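Local coordinates for protein mannuronan C5-epimerase (PDB 4NK6) that converts beta-D-mannuronate residues of alginate to alpha-L-guluronate in the periplasm and helps guide the growing polymer to the outer membrane, at residues Leu346-Asn357 with Val369-Asn380. Sequence-based numbering, arbitrary orientation.
Sequences LYESGNNLLWGN and VRNSVNIKLYEN
R370 grips E348 side-on in a salt bridge. R370 NE meets the syn lone pair of E348 OE2 at 2.7 Å, and R370 NH1 meets E348 OE1 at 2.9 Å. OE2 also accepts from N371 ND2 on its anti side. Y347 CD1 lies over one face of the R370 guanidinium, 3.4 Å from CZ. The bend of R370 at chi3 (80°) presents the guanidinium edge to E348 and that face to Y347. In the same turn S372 OG accepts from S349 N (3.0 Å) and donates to R370 O, which also takes E348 N. N351 N bonds V373 O, and N374 ND2 reaches N351 OD1. Strands 353-355 and 375-378 then pair in parallel from K376 N on N352 O to G356 N on Y378 O. L354 O accepts both Y378 N and, from above its carbonyl plane, N380 ND2 (2.9 Å). N380 OD1 takes N357 ND2 in its carbonyl plane (2.9 Å) and N357 N. N357 OD1 bonds N334 ND2 of the preceding coil, so N334, N357 and N380 form an asparagine ladder; N357 ND2 also bonds V331 O. Inside the coil, L346 CD1 and I375 CD1 meet tip to tip. These successive turns of the right-handed beta-helix are thus tied at their corners by side chains that satisfy backbone groups, with a paired charge beside them.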
loop_
_atom_site.group_PDB
_atom_site.type_symbol
_atom_site.label_atom_id
_atom_site.label_comp_id
_atom_site.label_asym_id
_atom_site.label_seq_id
_atom_site.Cartn_x
_atom_site.Cartn_y
_atom_site.Cartn_z
ATOM N N LEU A 346 -15.667 -2.983 -8.728
ATOM C CA LEU A 346 -14.804 -3.075 -9.897
ATOM C C LEU A 346 -15.100 -1.917 -10.840
ATOM O O LEU A 346 -16.228 -1.745 -11.301
ATOM C CB LEU A 346 -14.989 -4.398 -10.644
ATOM C CG LEU A 346 -14.811 -5.737 -9.908
ATOM C CD1 LEU A 346 -14.296 -6.773 -10.866
ATOM C CD2 LEU A 346 -13.920 -5.660 -8.694
ATOM N N TYR A 347 -14.075 -1.121 -11.107
ATOM C CA TYR A 347 -14.185 0.023 -11.984
ATOM C C TYR A 347 -13.323 -0.224 -13.222
ATOM O O TYR A 347 -12.087 -0.212 -13.125
ATOM C CB TYR A 347 -13.612 1.253 -11.290
ATOM C CG TYR A 347 -14.445 1.911 -10.208
ATOM C CD1 TYR A 347 -15.760 2.302 -10.436
ATOM C CD2 TYR A 347 -13.884 2.198 -8.970
ATOM C CE1 TYR A 347 -16.495 2.951 -9.446
ATOM C CE2 TYR A 347 -14.607 2.832 -7.982
ATOM C CZ TYR A 347 -15.906 3.209 -8.223
ATOM O OH TYR A 347 -16.607 3.849 -7.223
ATOM N N GLU A 348 -13.965 -0.438 -14.370
ATOM C CA GLU A 348 -13.261 -0.562 -15.645
ATOM C C GLU A 348 -12.091 -1.545 -15.557
ATOM O O GLU A 348 -10.994 -1.267 -16.044
ATOM C CB GLU A 348 -12.759 0.811 -16.110
ATOM C CG GLU A 348 -13.871 1.812 -16.460
ATOM C CD GLU A 348 -14.638 2.321 -15.237
ATOM O OE1 GLU A 348 -14.002 2.797 -14.272
ATOM O OE2 GLU A 348 -15.882 2.253 -15.241
ATOM N N SER A 349 -12.323 -2.670 -14.893
ATOM C CA SER A 349 -11.265 -3.643 -14.623
ATOM C C SER A 349 -11.800 -5.050 -14.865
ATOM O O SER A 349 -12.359 -5.681 -13.956
ATOM C CB SER A 349 -10.772 -3.518 -13.174
ATOM O OG SER A 349 -10.068 -2.301 -12.969
ATOM N N GLY A 350 -11.634 -5.529 -16.096
ATOM C CA GLY A 350 -12.191 -6.804 -16.510
ATOM C C GLY A 350 -11.280 -7.995 -16.268
ATOM O O GLY A 350 -10.157 -7.836 -15.799
ATOM N N ASN A 351 -11.786 -9.190 -16.567
ATOM C CA ASN A 351 -11.000 -10.420 -16.508
ATOM C C ASN A 351 -10.403 -10.697 -15.136
ATOM O O ASN A 351 -9.214 -11.012 -15.004
ATOM C CB ASN A 351 -9.925 -10.414 -17.592
ATOM C CG ASN A 351 -10.525 -10.344 -18.993
ATOM O OD1 ASN A 351 -11.003 -11.345 -19.521
ATOM N ND2 ASN A 351 -10.516 -9.159 -19.589
ATOM N N ASN A 352 -11.248 -10.568 -14.124
ATOM C CA ASN A 352 -10.871 -10.834 -12.748
ATOM C C ASN A 352 -11.757 -11.926 -12.177
ATOM O O ASN A 352 -12.911 -12.086 -12.600
ATOM C CB ASN A 352 -10.990 -9.555 -11.903
ATOM C CG ASN A 352 -9.916 -8.528 -12.243
ATOM O OD1 ASN A 352 -8.732 -8.784 -12.065
ATOM N ND2 ASN A 352 -10.332 -7.356 -12.726
ATOM N N LEU A 353 -11.216 -12.669 -11.218
ATOM C CA LEU A 353 -11.964 -13.712 -10.532
ATOM C C LEU A 353 -12.236 -13.309 -9.085
ATOM O O LEU A 353 -11.311 -12.966 -8.345
ATOM C CB LEU A 353 -11.187 -15.041 -10.574
ATOM C CG LEU A 353 -11.737 -16.203 -9.737
ATOM C CD1 LEU A 353 -13.138 -16.629 -10.201
ATOM C CD2 LEU A 353 -10.779 -17.409 -9.723
ATOM N N LEU A 354 -13.507 -13.335 -8.694
ATOM C CA LEU A 354 -13.902 -13.166 -7.301
ATOM C C LEU A 354 -14.435 -14.509 -6.811
ATOM O O LEU A 354 -15.474 -14.973 -7.283
ATOM C CB LEU A 354 -14.968 -12.070 -7.157
ATOM C CG LEU A 354 -14.507 -10.607 -7.072
ATOM C CD1 LEU A 354 -13.595 -10.210 -8.231
ATOM C CD2 LEU A 354 -15.695 -9.657 -6.985
ATOM N N TRP A 355 -13.711 -15.138 -5.886
ATOM C CA TRP A 355 -14.055 -16.480 -5.409
ATOM C C TRP A 355 -14.259 -16.556 -3.902
ATOM O O TRP A 355 -13.328 -16.313 -3.134
ATOM C CB TRP A 355 -12.962 -17.488 -5.778
ATOM C CG TRP A 355 -13.366 -18.908 -5.485
ATOM C CD1 TRP A 355 -13.529 -19.486 -4.249
ATOM C CD2 TRP A 355 -13.669 -19.932 -6.444
ATOM N NE1 TRP A 355 -13.916 -20.797 -4.386
ATOM C CE2 TRP A 355 -14.007 -21.098 -5.721
ATOM C CE3 TRP A 355 -13.674 -19.980 -7.842
ATOM C CZ2 TRP A 355 -14.357 -22.295 -6.353
ATOM C CZ3 TRP A 355 -14.023 -21.170 -8.466
ATOM C CH2 TRP A 355 -14.359 -22.308 -7.722
ATOM N N GLY A 356 -15.464 -16.936 -3.486
ATOM C CA GLY A 356 -15.715 -17.301 -2.099
ATOM C C GLY A 356 -15.567 -16.188 -1.077
ATOM O O GLY A 356 -15.245 -16.440 0.086
ATOM N N ASN A 357 -15.802 -14.953 -1.505
ATOM C CA ASN A 357 -15.776 -13.823 -0.589
ATOM C C ASN A 357 -17.074 -13.749 0.180
ATOM O O ASN A 357 -18.132 -14.065 -0.348
ATOM C CB ASN A 357 -15.580 -12.518 -1.350
ATOM C CG ASN A 357 -14.283 -12.488 -2.102
ATOM O OD1 ASN A 357 -13.224 -12.294 -1.511
ATOM N ND2 ASN A 357 -14.350 -12.690 -3.417
ATOM N N VAL A 369 -20.008 -3.876 -10.091
ATOM C CA VAL A 369 -19.150 -4.009 -11.261
ATOM C C VAL A 369 -19.546 -2.974 -12.294
ATOM O O VAL A 369 -20.651 -3.021 -12.818
ATOM C CB VAL A 369 -19.292 -5.407 -11.907
ATOM C CG1 VAL A 369 -18.362 -5.536 -13.103
ATOM C CG2 VAL A 369 -19.002 -6.507 -10.881
ATOM N N ARG A 370 -18.644 -2.041 -12.585
ATOM C CA ARG A 370 -18.935 -0.984 -13.543
ATOM C C ARG A 370 -17.993 -1.103 -14.740
ATOM O O ARG A 370 -16.779 -1.201 -14.563
ATOM C CB ARG A 370 -18.783 0.399 -12.891
ATOM C CG ARG A 370 -19.244 1.576 -13.781
ATOM C CD ARG A 370 -18.925 2.936 -13.141
ATOM N NE ARG A 370 -17.528 3.340 -13.328
ATOM C CZ ARG A 370 -16.983 4.436 -12.798
ATOM N NH1 ARG A 370 -15.710 4.728 -13.035
ATOM N NH2 ARG A 370 -17.712 5.246 -12.035
ATOM N N ASN A 371 -18.564 -1.111 -15.945
ATOM C CA ASN A 371 -17.781 -1.081 -17.187
ATOM C C ASN A 371 -16.693 -2.142 -17.257
ATOM O O ASN A 371 -15.608 -1.874 -17.772
ATOM C CB ASN A 371 -17.126 0.292 -17.395
ATOM C CG ASN A 371 -18.132 1.387 -17.706
ATOM O OD1 ASN A 371 -19.205 1.128 -18.247
ATOM N ND2 ASN A 371 -17.781 2.623 -17.372
ATOM N N SER A 372 -16.970 -3.330 -16.727
ATOM C CA SER A 372 -15.982 -4.406 -16.710
ATOM C C SER A 372 -16.550 -5.674 -17.344
ATOM O O SER A 372 -17.676 -6.076 -17.036
ATOM C CB SER A 372 -15.555 -4.697 -15.263
ATOM O OG SER A 372 -15.171 -3.501 -14.605
ATOM N N VAL A 373 -15.776 -6.315 -18.216
ATOM C CA VAL A 373 -16.237 -7.554 -18.850
ATOM C C VAL A 373 -15.485 -8.790 -18.362
ATOM O O VAL A 373 -14.378 -8.684 -17.839
ATOM C CB VAL A 373 -16.157 -7.491 -20.395
ATOM C CG1 VAL A 373 -17.112 -6.442 -20.937
ATOM C CG2 VAL A 373 -14.728 -7.236 -20.856
ATOM N N ASN A 374 -16.102 -9.957 -18.541
ATOM C CA ASN A 374 -15.498 -11.242 -18.183
ATOM C C ASN A 374 -15.159 -11.329 -16.704
ATOM O O ASN A 374 -14.105 -11.840 -16.320
ATOM C CB ASN A 374 -14.262 -11.536 -19.033
ATOM C CG ASN A 374 -14.575 -11.599 -20.507
ATOM O OD1 ASN A 374 -15.615 -12.118 -20.914
ATOM N ND2 ASN A 374 -13.683 -11.057 -21.322
ATOM N N ILE A 375 -16.061 -10.813 -15.881
ATOM C CA ILE A 375 -15.932 -10.927 -14.441
ATOM C C ILE A 375 -16.520 -12.264 -14.007
ATOM O O ILE A 375 -17.641 -12.607 -14.374
ATOM C CB ILE A 375 -16.650 -9.771 -13.735
ATOM C CG1 ILE A 375 -15.995 -8.436 -14.127
ATOM C CG2 ILE A 375 -16.625 -9.947 -12.217
ATOM C CD1 ILE A 375 -14.482 -8.414 -13.920
ATOM N N LYS A 376 -15.750 -13.035 -13.246
ATOM C CA LYS A 376 -16.240 -14.309 -12.740
ATOM C C LYS A 376 -16.532 -14.212 -11.250
ATOM O O LYS A 376 -15.657 -13.872 -10.455
ATOM C CB LYS A 376 -15.248 -15.432 -13.053
ATOM C CG LYS A 376 -15.045 -15.628 -14.551
ATOM C CD LYS A 376 -14.033 -16.720 -14.874
ATOM C CE LYS A 376 -13.905 -16.907 -16.389
ATOM N NZ LYS A 376 -12.854 -17.902 -16.746
ATOM N N LEU A 377 -17.779 -14.483 -10.881
ATOM C CA LEU A 377 -18.195 -14.420 -9.486
ATOM C C LEU A 377 -18.550 -15.826 -9.036
ATOM O O LEU A 377 -19.655 -16.314 -9.293
ATOM C CB LEU A 377 -19.393 -13.479 -9.315
ATOM C CG LEU A 377 -19.217 -12.014 -9.753
ATOM C CD1 LEU A 377 -20.450 -11.184 -9.436
ATOM C CD2 LEU A 377 -17.991 -11.376 -9.126
ATOM N N TYR A 378 -17.603 -16.493 -8.387
ATOM C CA TYR A 378 -17.803 -17.885 -7.994
ATOM C C TYR A 378 -17.906 -18.034 -6.477
ATOM O O TYR A 378 -17.045 -17.556 -5.732
ATOM C CB TYR A 378 -16.670 -18.763 -8.527
ATOM C CG TYR A 378 -16.819 -19.213 -9.971
ATOM C CD1 TYR A 378 -16.707 -18.309 -11.019
ATOM C CD2 TYR A 378 -17.055 -20.554 -10.284
ATOM C CE1 TYR A 378 -16.835 -18.724 -12.353
ATOM C CE2 TYR A 378 -17.185 -20.975 -11.607
ATOM C CZ TYR A 378 -17.072 -20.046 -12.633
ATOM O OH TYR A 378 -17.202 -20.452 -13.948
ATOM N N GLU A 379 -18.971 -18.696 -6.035
ATOM C CA GLU A 379 -19.162 -19.060 -4.634
ATOM C C GLU A 379 -19.180 -17.879 -3.667
ATOM O O GLU A 379 -18.980 -18.070 -2.469
ATOM C CB GLU A 379 -18.108 -20.089 -4.181
ATOM C CG GLU A 379 -18.087 -21.387 -5.001
ATOM C CD GLU A 379 -19.409 -22.135 -4.968
ATOM O OE1 GLU A 379 -20.115 -22.060 -3.943
ATOM O OE2 GLU A 379 -19.747 -22.798 -5.970
ATOM N N ASN A 380 -19.409 -16.666 -4.170
ATOM C CA ASN A 380 -19.497 -15.512 -3.280
ATOM C C ASN A 380 -20.783 -15.489 -2.469
ATOM O O ASN A 380 -21.847 -15.901 -2.939
ATOM C CB ASN A 380 -19.348 -14.195 -4.042
ATOM C CG ASN A 380 -17.992 -14.060 -4.688
ATOM O OD1 ASN A 380 -16.997 -13.777 -4.013
ATOM N ND2 ASN A 380 -17.938 -14.269 -5.998
#